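Local coordinates for probable 3-hydroxyisobutyrate dehydrogenase (Pseudomonas aeruginosa, PDB 3OBB) that catalyses the NAD+-dependent oxidation of L-serine and methyl-L-serine, with low activity toward beta-hydroxyisobutyrate, and works as a homotetramer built as a dimer of dimers, at the interface of chains A and B. Residues are numbered along the deposited sequence; one frame, centred on the assembly and turned at random. Chains: chain A/B, Probable 3-hydroxyisobutyrate dehydrogenase.

The interface of chains A and B. Residues chain A 273, 276, 280, 293-294; chain B 273, 276, 280, 293-294.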
loop_
_atom_site.group_PDB
_atom_site.type_symbol
_atom_site.label_atom_id
_atom_site.label_comp_id
_atom_site.label_asym_id
_atom_site.label_seq_id
_atom_site.Cartn_x
_atom_site.Cartn_y
_atom_site.Cartn_z
ATOM N N LEU A 273 7.822 -2.078 3.986
ATOM C CA LEU A 273 8.947 -2.383 3.091
ATOM C C LEU A 273 10.284 -2.393 3.847
ATOM O O LEU A 273 11.136 -3.284 3.632
ATOM C CB LEU A 273 8.966 -1.411 1.903
ATOM C CG LEU A 273 7.729 -1.515 0.968
ATOM C CD1 LEU A 273 7.800 -0.471 -0.131
ATOM C CD2 LEU A 273 7.499 -2.965 0.305
ATOM N N LEU A 276 10.499 -5.637 5.674
ATOM C CA LEU A 276 10.926 -6.669 4.716
ATOM C C LEU A 276 12.442 -6.666 4.598
ATOM O O LEU A 276 13.057 -7.697 4.579
ATOM C CB LEU A 276 10.320 -6.365 3.344
ATOM C CG LEU A 276 9.109 -7.162 2.825
ATOM C CD1 LEU A 276 8.131 -7.699 3.897
ATOM C CD2 LEU A 276 8.380 -6.476 1.642
ATOM N N GLN A 280 15.297 -9.633 5.678
ATOM C CA GLN A 280 16.373 -9.998 4.758
ATOM C C GLN A 280 17.806 -9.838 5.303
ATOM O O GLN A 280 18.752 -10.256 4.657
ATOM C CB GLN A 280 16.235 -9.252 3.418
ATOM C CG GLN A 280 15.110 -9.785 2.527
ATOM C CD GLN A 280 14.724 -8.826 1.364
ATOM O OE1 GLN A 280 13.619 -8.915 0.816
ATOM N NE2 GLN A 280 15.607 -7.891 1.029
ATOM N N LEU A 293 15.297 -4.200 -3.074
ATOM C CA LEU A 293 13.936 -4.700 -3.337
ATOM C C LEU A 293 13.569 -4.650 -4.834
ATOM O O LEU A 293 12.921 -5.569 -5.357
ATOM C CB LEU A 293 12.907 -3.909 -2.519
ATOM C CG LEU A 293 12.917 -4.125 -0.994
ATOM C CD1 LEU A 293 11.732 -3.390 -0.375
ATOM C CD2 LEU A 293 12.861 -5.616 -0.671
ATOM N N PHE A 294 14.043 -3.614 -5.531
ATOM C CA PHE A 294 13.634 -3.351 -6.926
ATOM C C PHE A 294 14.637 -3.734 -7.995
ATOM O O PHE A 294 14.249 -3.898 -9.158
ATOM C CB PHE A 294 13.273 -1.874 -7.089
ATOM C CG PHE A 294 12.375 -1.368 -6.011
ATOM C CD1 PHE A 294 12.873 -0.543 -5.011
ATOM C CD2 PHE A 294 11.041 -1.746 -5.983
ATOM C CE1 PHE A 294 12.055 -0.072 -4.009
ATOM C CE2 PHE A 294 10.204 -1.293 -4.967
ATOM C CZ PHE A 294 10.720 -0.459 -3.976
ATOM N N LEU B 273 3.905 -6.817 -4.435
ATOM C CA LEU B 273 4.544 -7.849 -3.607
ATOM C C LEU B 273 4.876 -9.105 -4.427
ATOM O O LEU B 273 5.972 -9.692 -4.286
ATOM C CB LEU B 273 3.672 -8.175 -2.386
ATOM C CG LEU B 273 3.485 -6.991 -1.397
ATOM C CD1 LEU B 273 2.553 -7.381 -0.265
ATOM C CD2 LEU B 273 4.851 -6.402 -0.777
ATOM N N LEU B 276 7.966 -8.368 -6.380
ATOM C CA LEU B 276 9.120 -8.536 -5.483
ATOM C C LEU B 276 9.530 -9.999 -5.439
ATOM O O LEU B 276 10.688 -10.313 -5.487
ATOM C CB LEU B 276 8.731 -8.085 -4.073
ATOM C CG LEU B 276 9.199 -6.723 -3.526
ATOM C CD1 LEU B 276 9.400 -5.598 -4.568
ATOM C CD2 LEU B 276 8.400 -6.251 -2.284
ATOM N N GLN B 280 13.098 -11.905 -6.764
ATOM C CA GLN B 280 13.783 -12.874 -5.912
ATOM C C GLN B 280 13.987 -14.277 -6.519
ATOM O O GLN B 280 14.675 -15.098 -5.936
ATOM C CB GLN B 280 13.093 -12.993 -4.540
ATOM C CG GLN B 280 13.347 -11.800 -3.616
ATOM C CD GLN B 280 12.377 -11.730 -2.401
ATOM O OE1 GLN B 280 12.193 -10.663 -1.804
ATOM N NE2 GLN B 280 11.731 -12.844 -2.075
ATOM N N LEU B 293 8.296 -13.695 2.172
ATOM C CA LEU B 293 8.425 -12.260 2.481
ATOM C C LEU B 293 8.351 -11.975 3.995
ATOM O O LEU B 293 9.086 -11.123 4.516
ATOM C CB LEU B 293 7.348 -11.454 1.744
ATOM C CG LEU B 293 7.484 -11.349 0.214
ATOM C CD1 LEU B 293 6.429 -10.385 -0.319
ATOM C CD2 LEU B 293 8.888 -10.880 -0.161
ATOM N N PHE B 294 7.515 -12.738 4.706
ATOM C CA PHE B 294 7.220 -12.466 6.128
ATOM C C PHE B 294 7.909 -13.367 7.133
ATOM O O PHE B 294 8.019 -12.992 8.306
ATOM C CB PHE B 294 5.710 -12.524 6.362
ATOM C CG PHE B 294 4.929 -11.757 5.349
ATOM C CD1 PHE B 294 4.222 -12.423 4.357
ATOM C CD2 PHE B 294 4.934 -10.371 5.372
ATOM C CE1 PHE B 294 3.500 -11.726 3.414
ATOM C CE2 PHE B 294 4.224 -9.651 4.415
ATOM C CZ PHE B 294 3.512 -10.336 3.431
#
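Two leucines meeting across a two-fold axis show how a small apolar patch can help join identical subunits of a homotetramer. A:Leu276 and B:Leu276 cross obliquely, each touching the other through one branch, with A:Leu276 CD2 and B:Leu276 CD2 3.9 Å apart. The second branch turns to the neighbouring segment of the partner, where CD1 of A:Leu276 lies 3.6 Å from the backbone carbonyl O of B:Leu293. Torsions away from the usual staggered values (chi1 -103°, chi2 30°) turn the group to face both, and A:Leu276 and B:Leu276 each lose about 60 Å² of surface to the other chain. The pair is flanked more loosely by A:Leu273, whose CD2 stands 4.3 Å from B:Leu276 CD2, and by its twin B:Leu273. A:Phe294 adds little to the contact; its ring packs against A:Leu293 CB, 4.1 Å above the plane.

Polar groups meet without bonding. A:Gln280 and B:Gln280 extend toward each other tip to tip, CG anti to the carbonyl carbon (chi1 -74°), bringing the side-chain amide oxygens A:Gln280 OE1 and B:Gln280 OE1, as modelled, to 3.5 Å. Their amide planes are nearly perpendicular; the structure alone does not settle which amide end faces the partner.

In each chain, as in A, A:Leu273 and A:Leu276 belong to helix 265-279, A:Gln280 is the loop residue after it, and A:Leu293 and A:Phe294 close helix 291-294. The patch centre lies about 25 Å from A:Lys173, the active-site lysine.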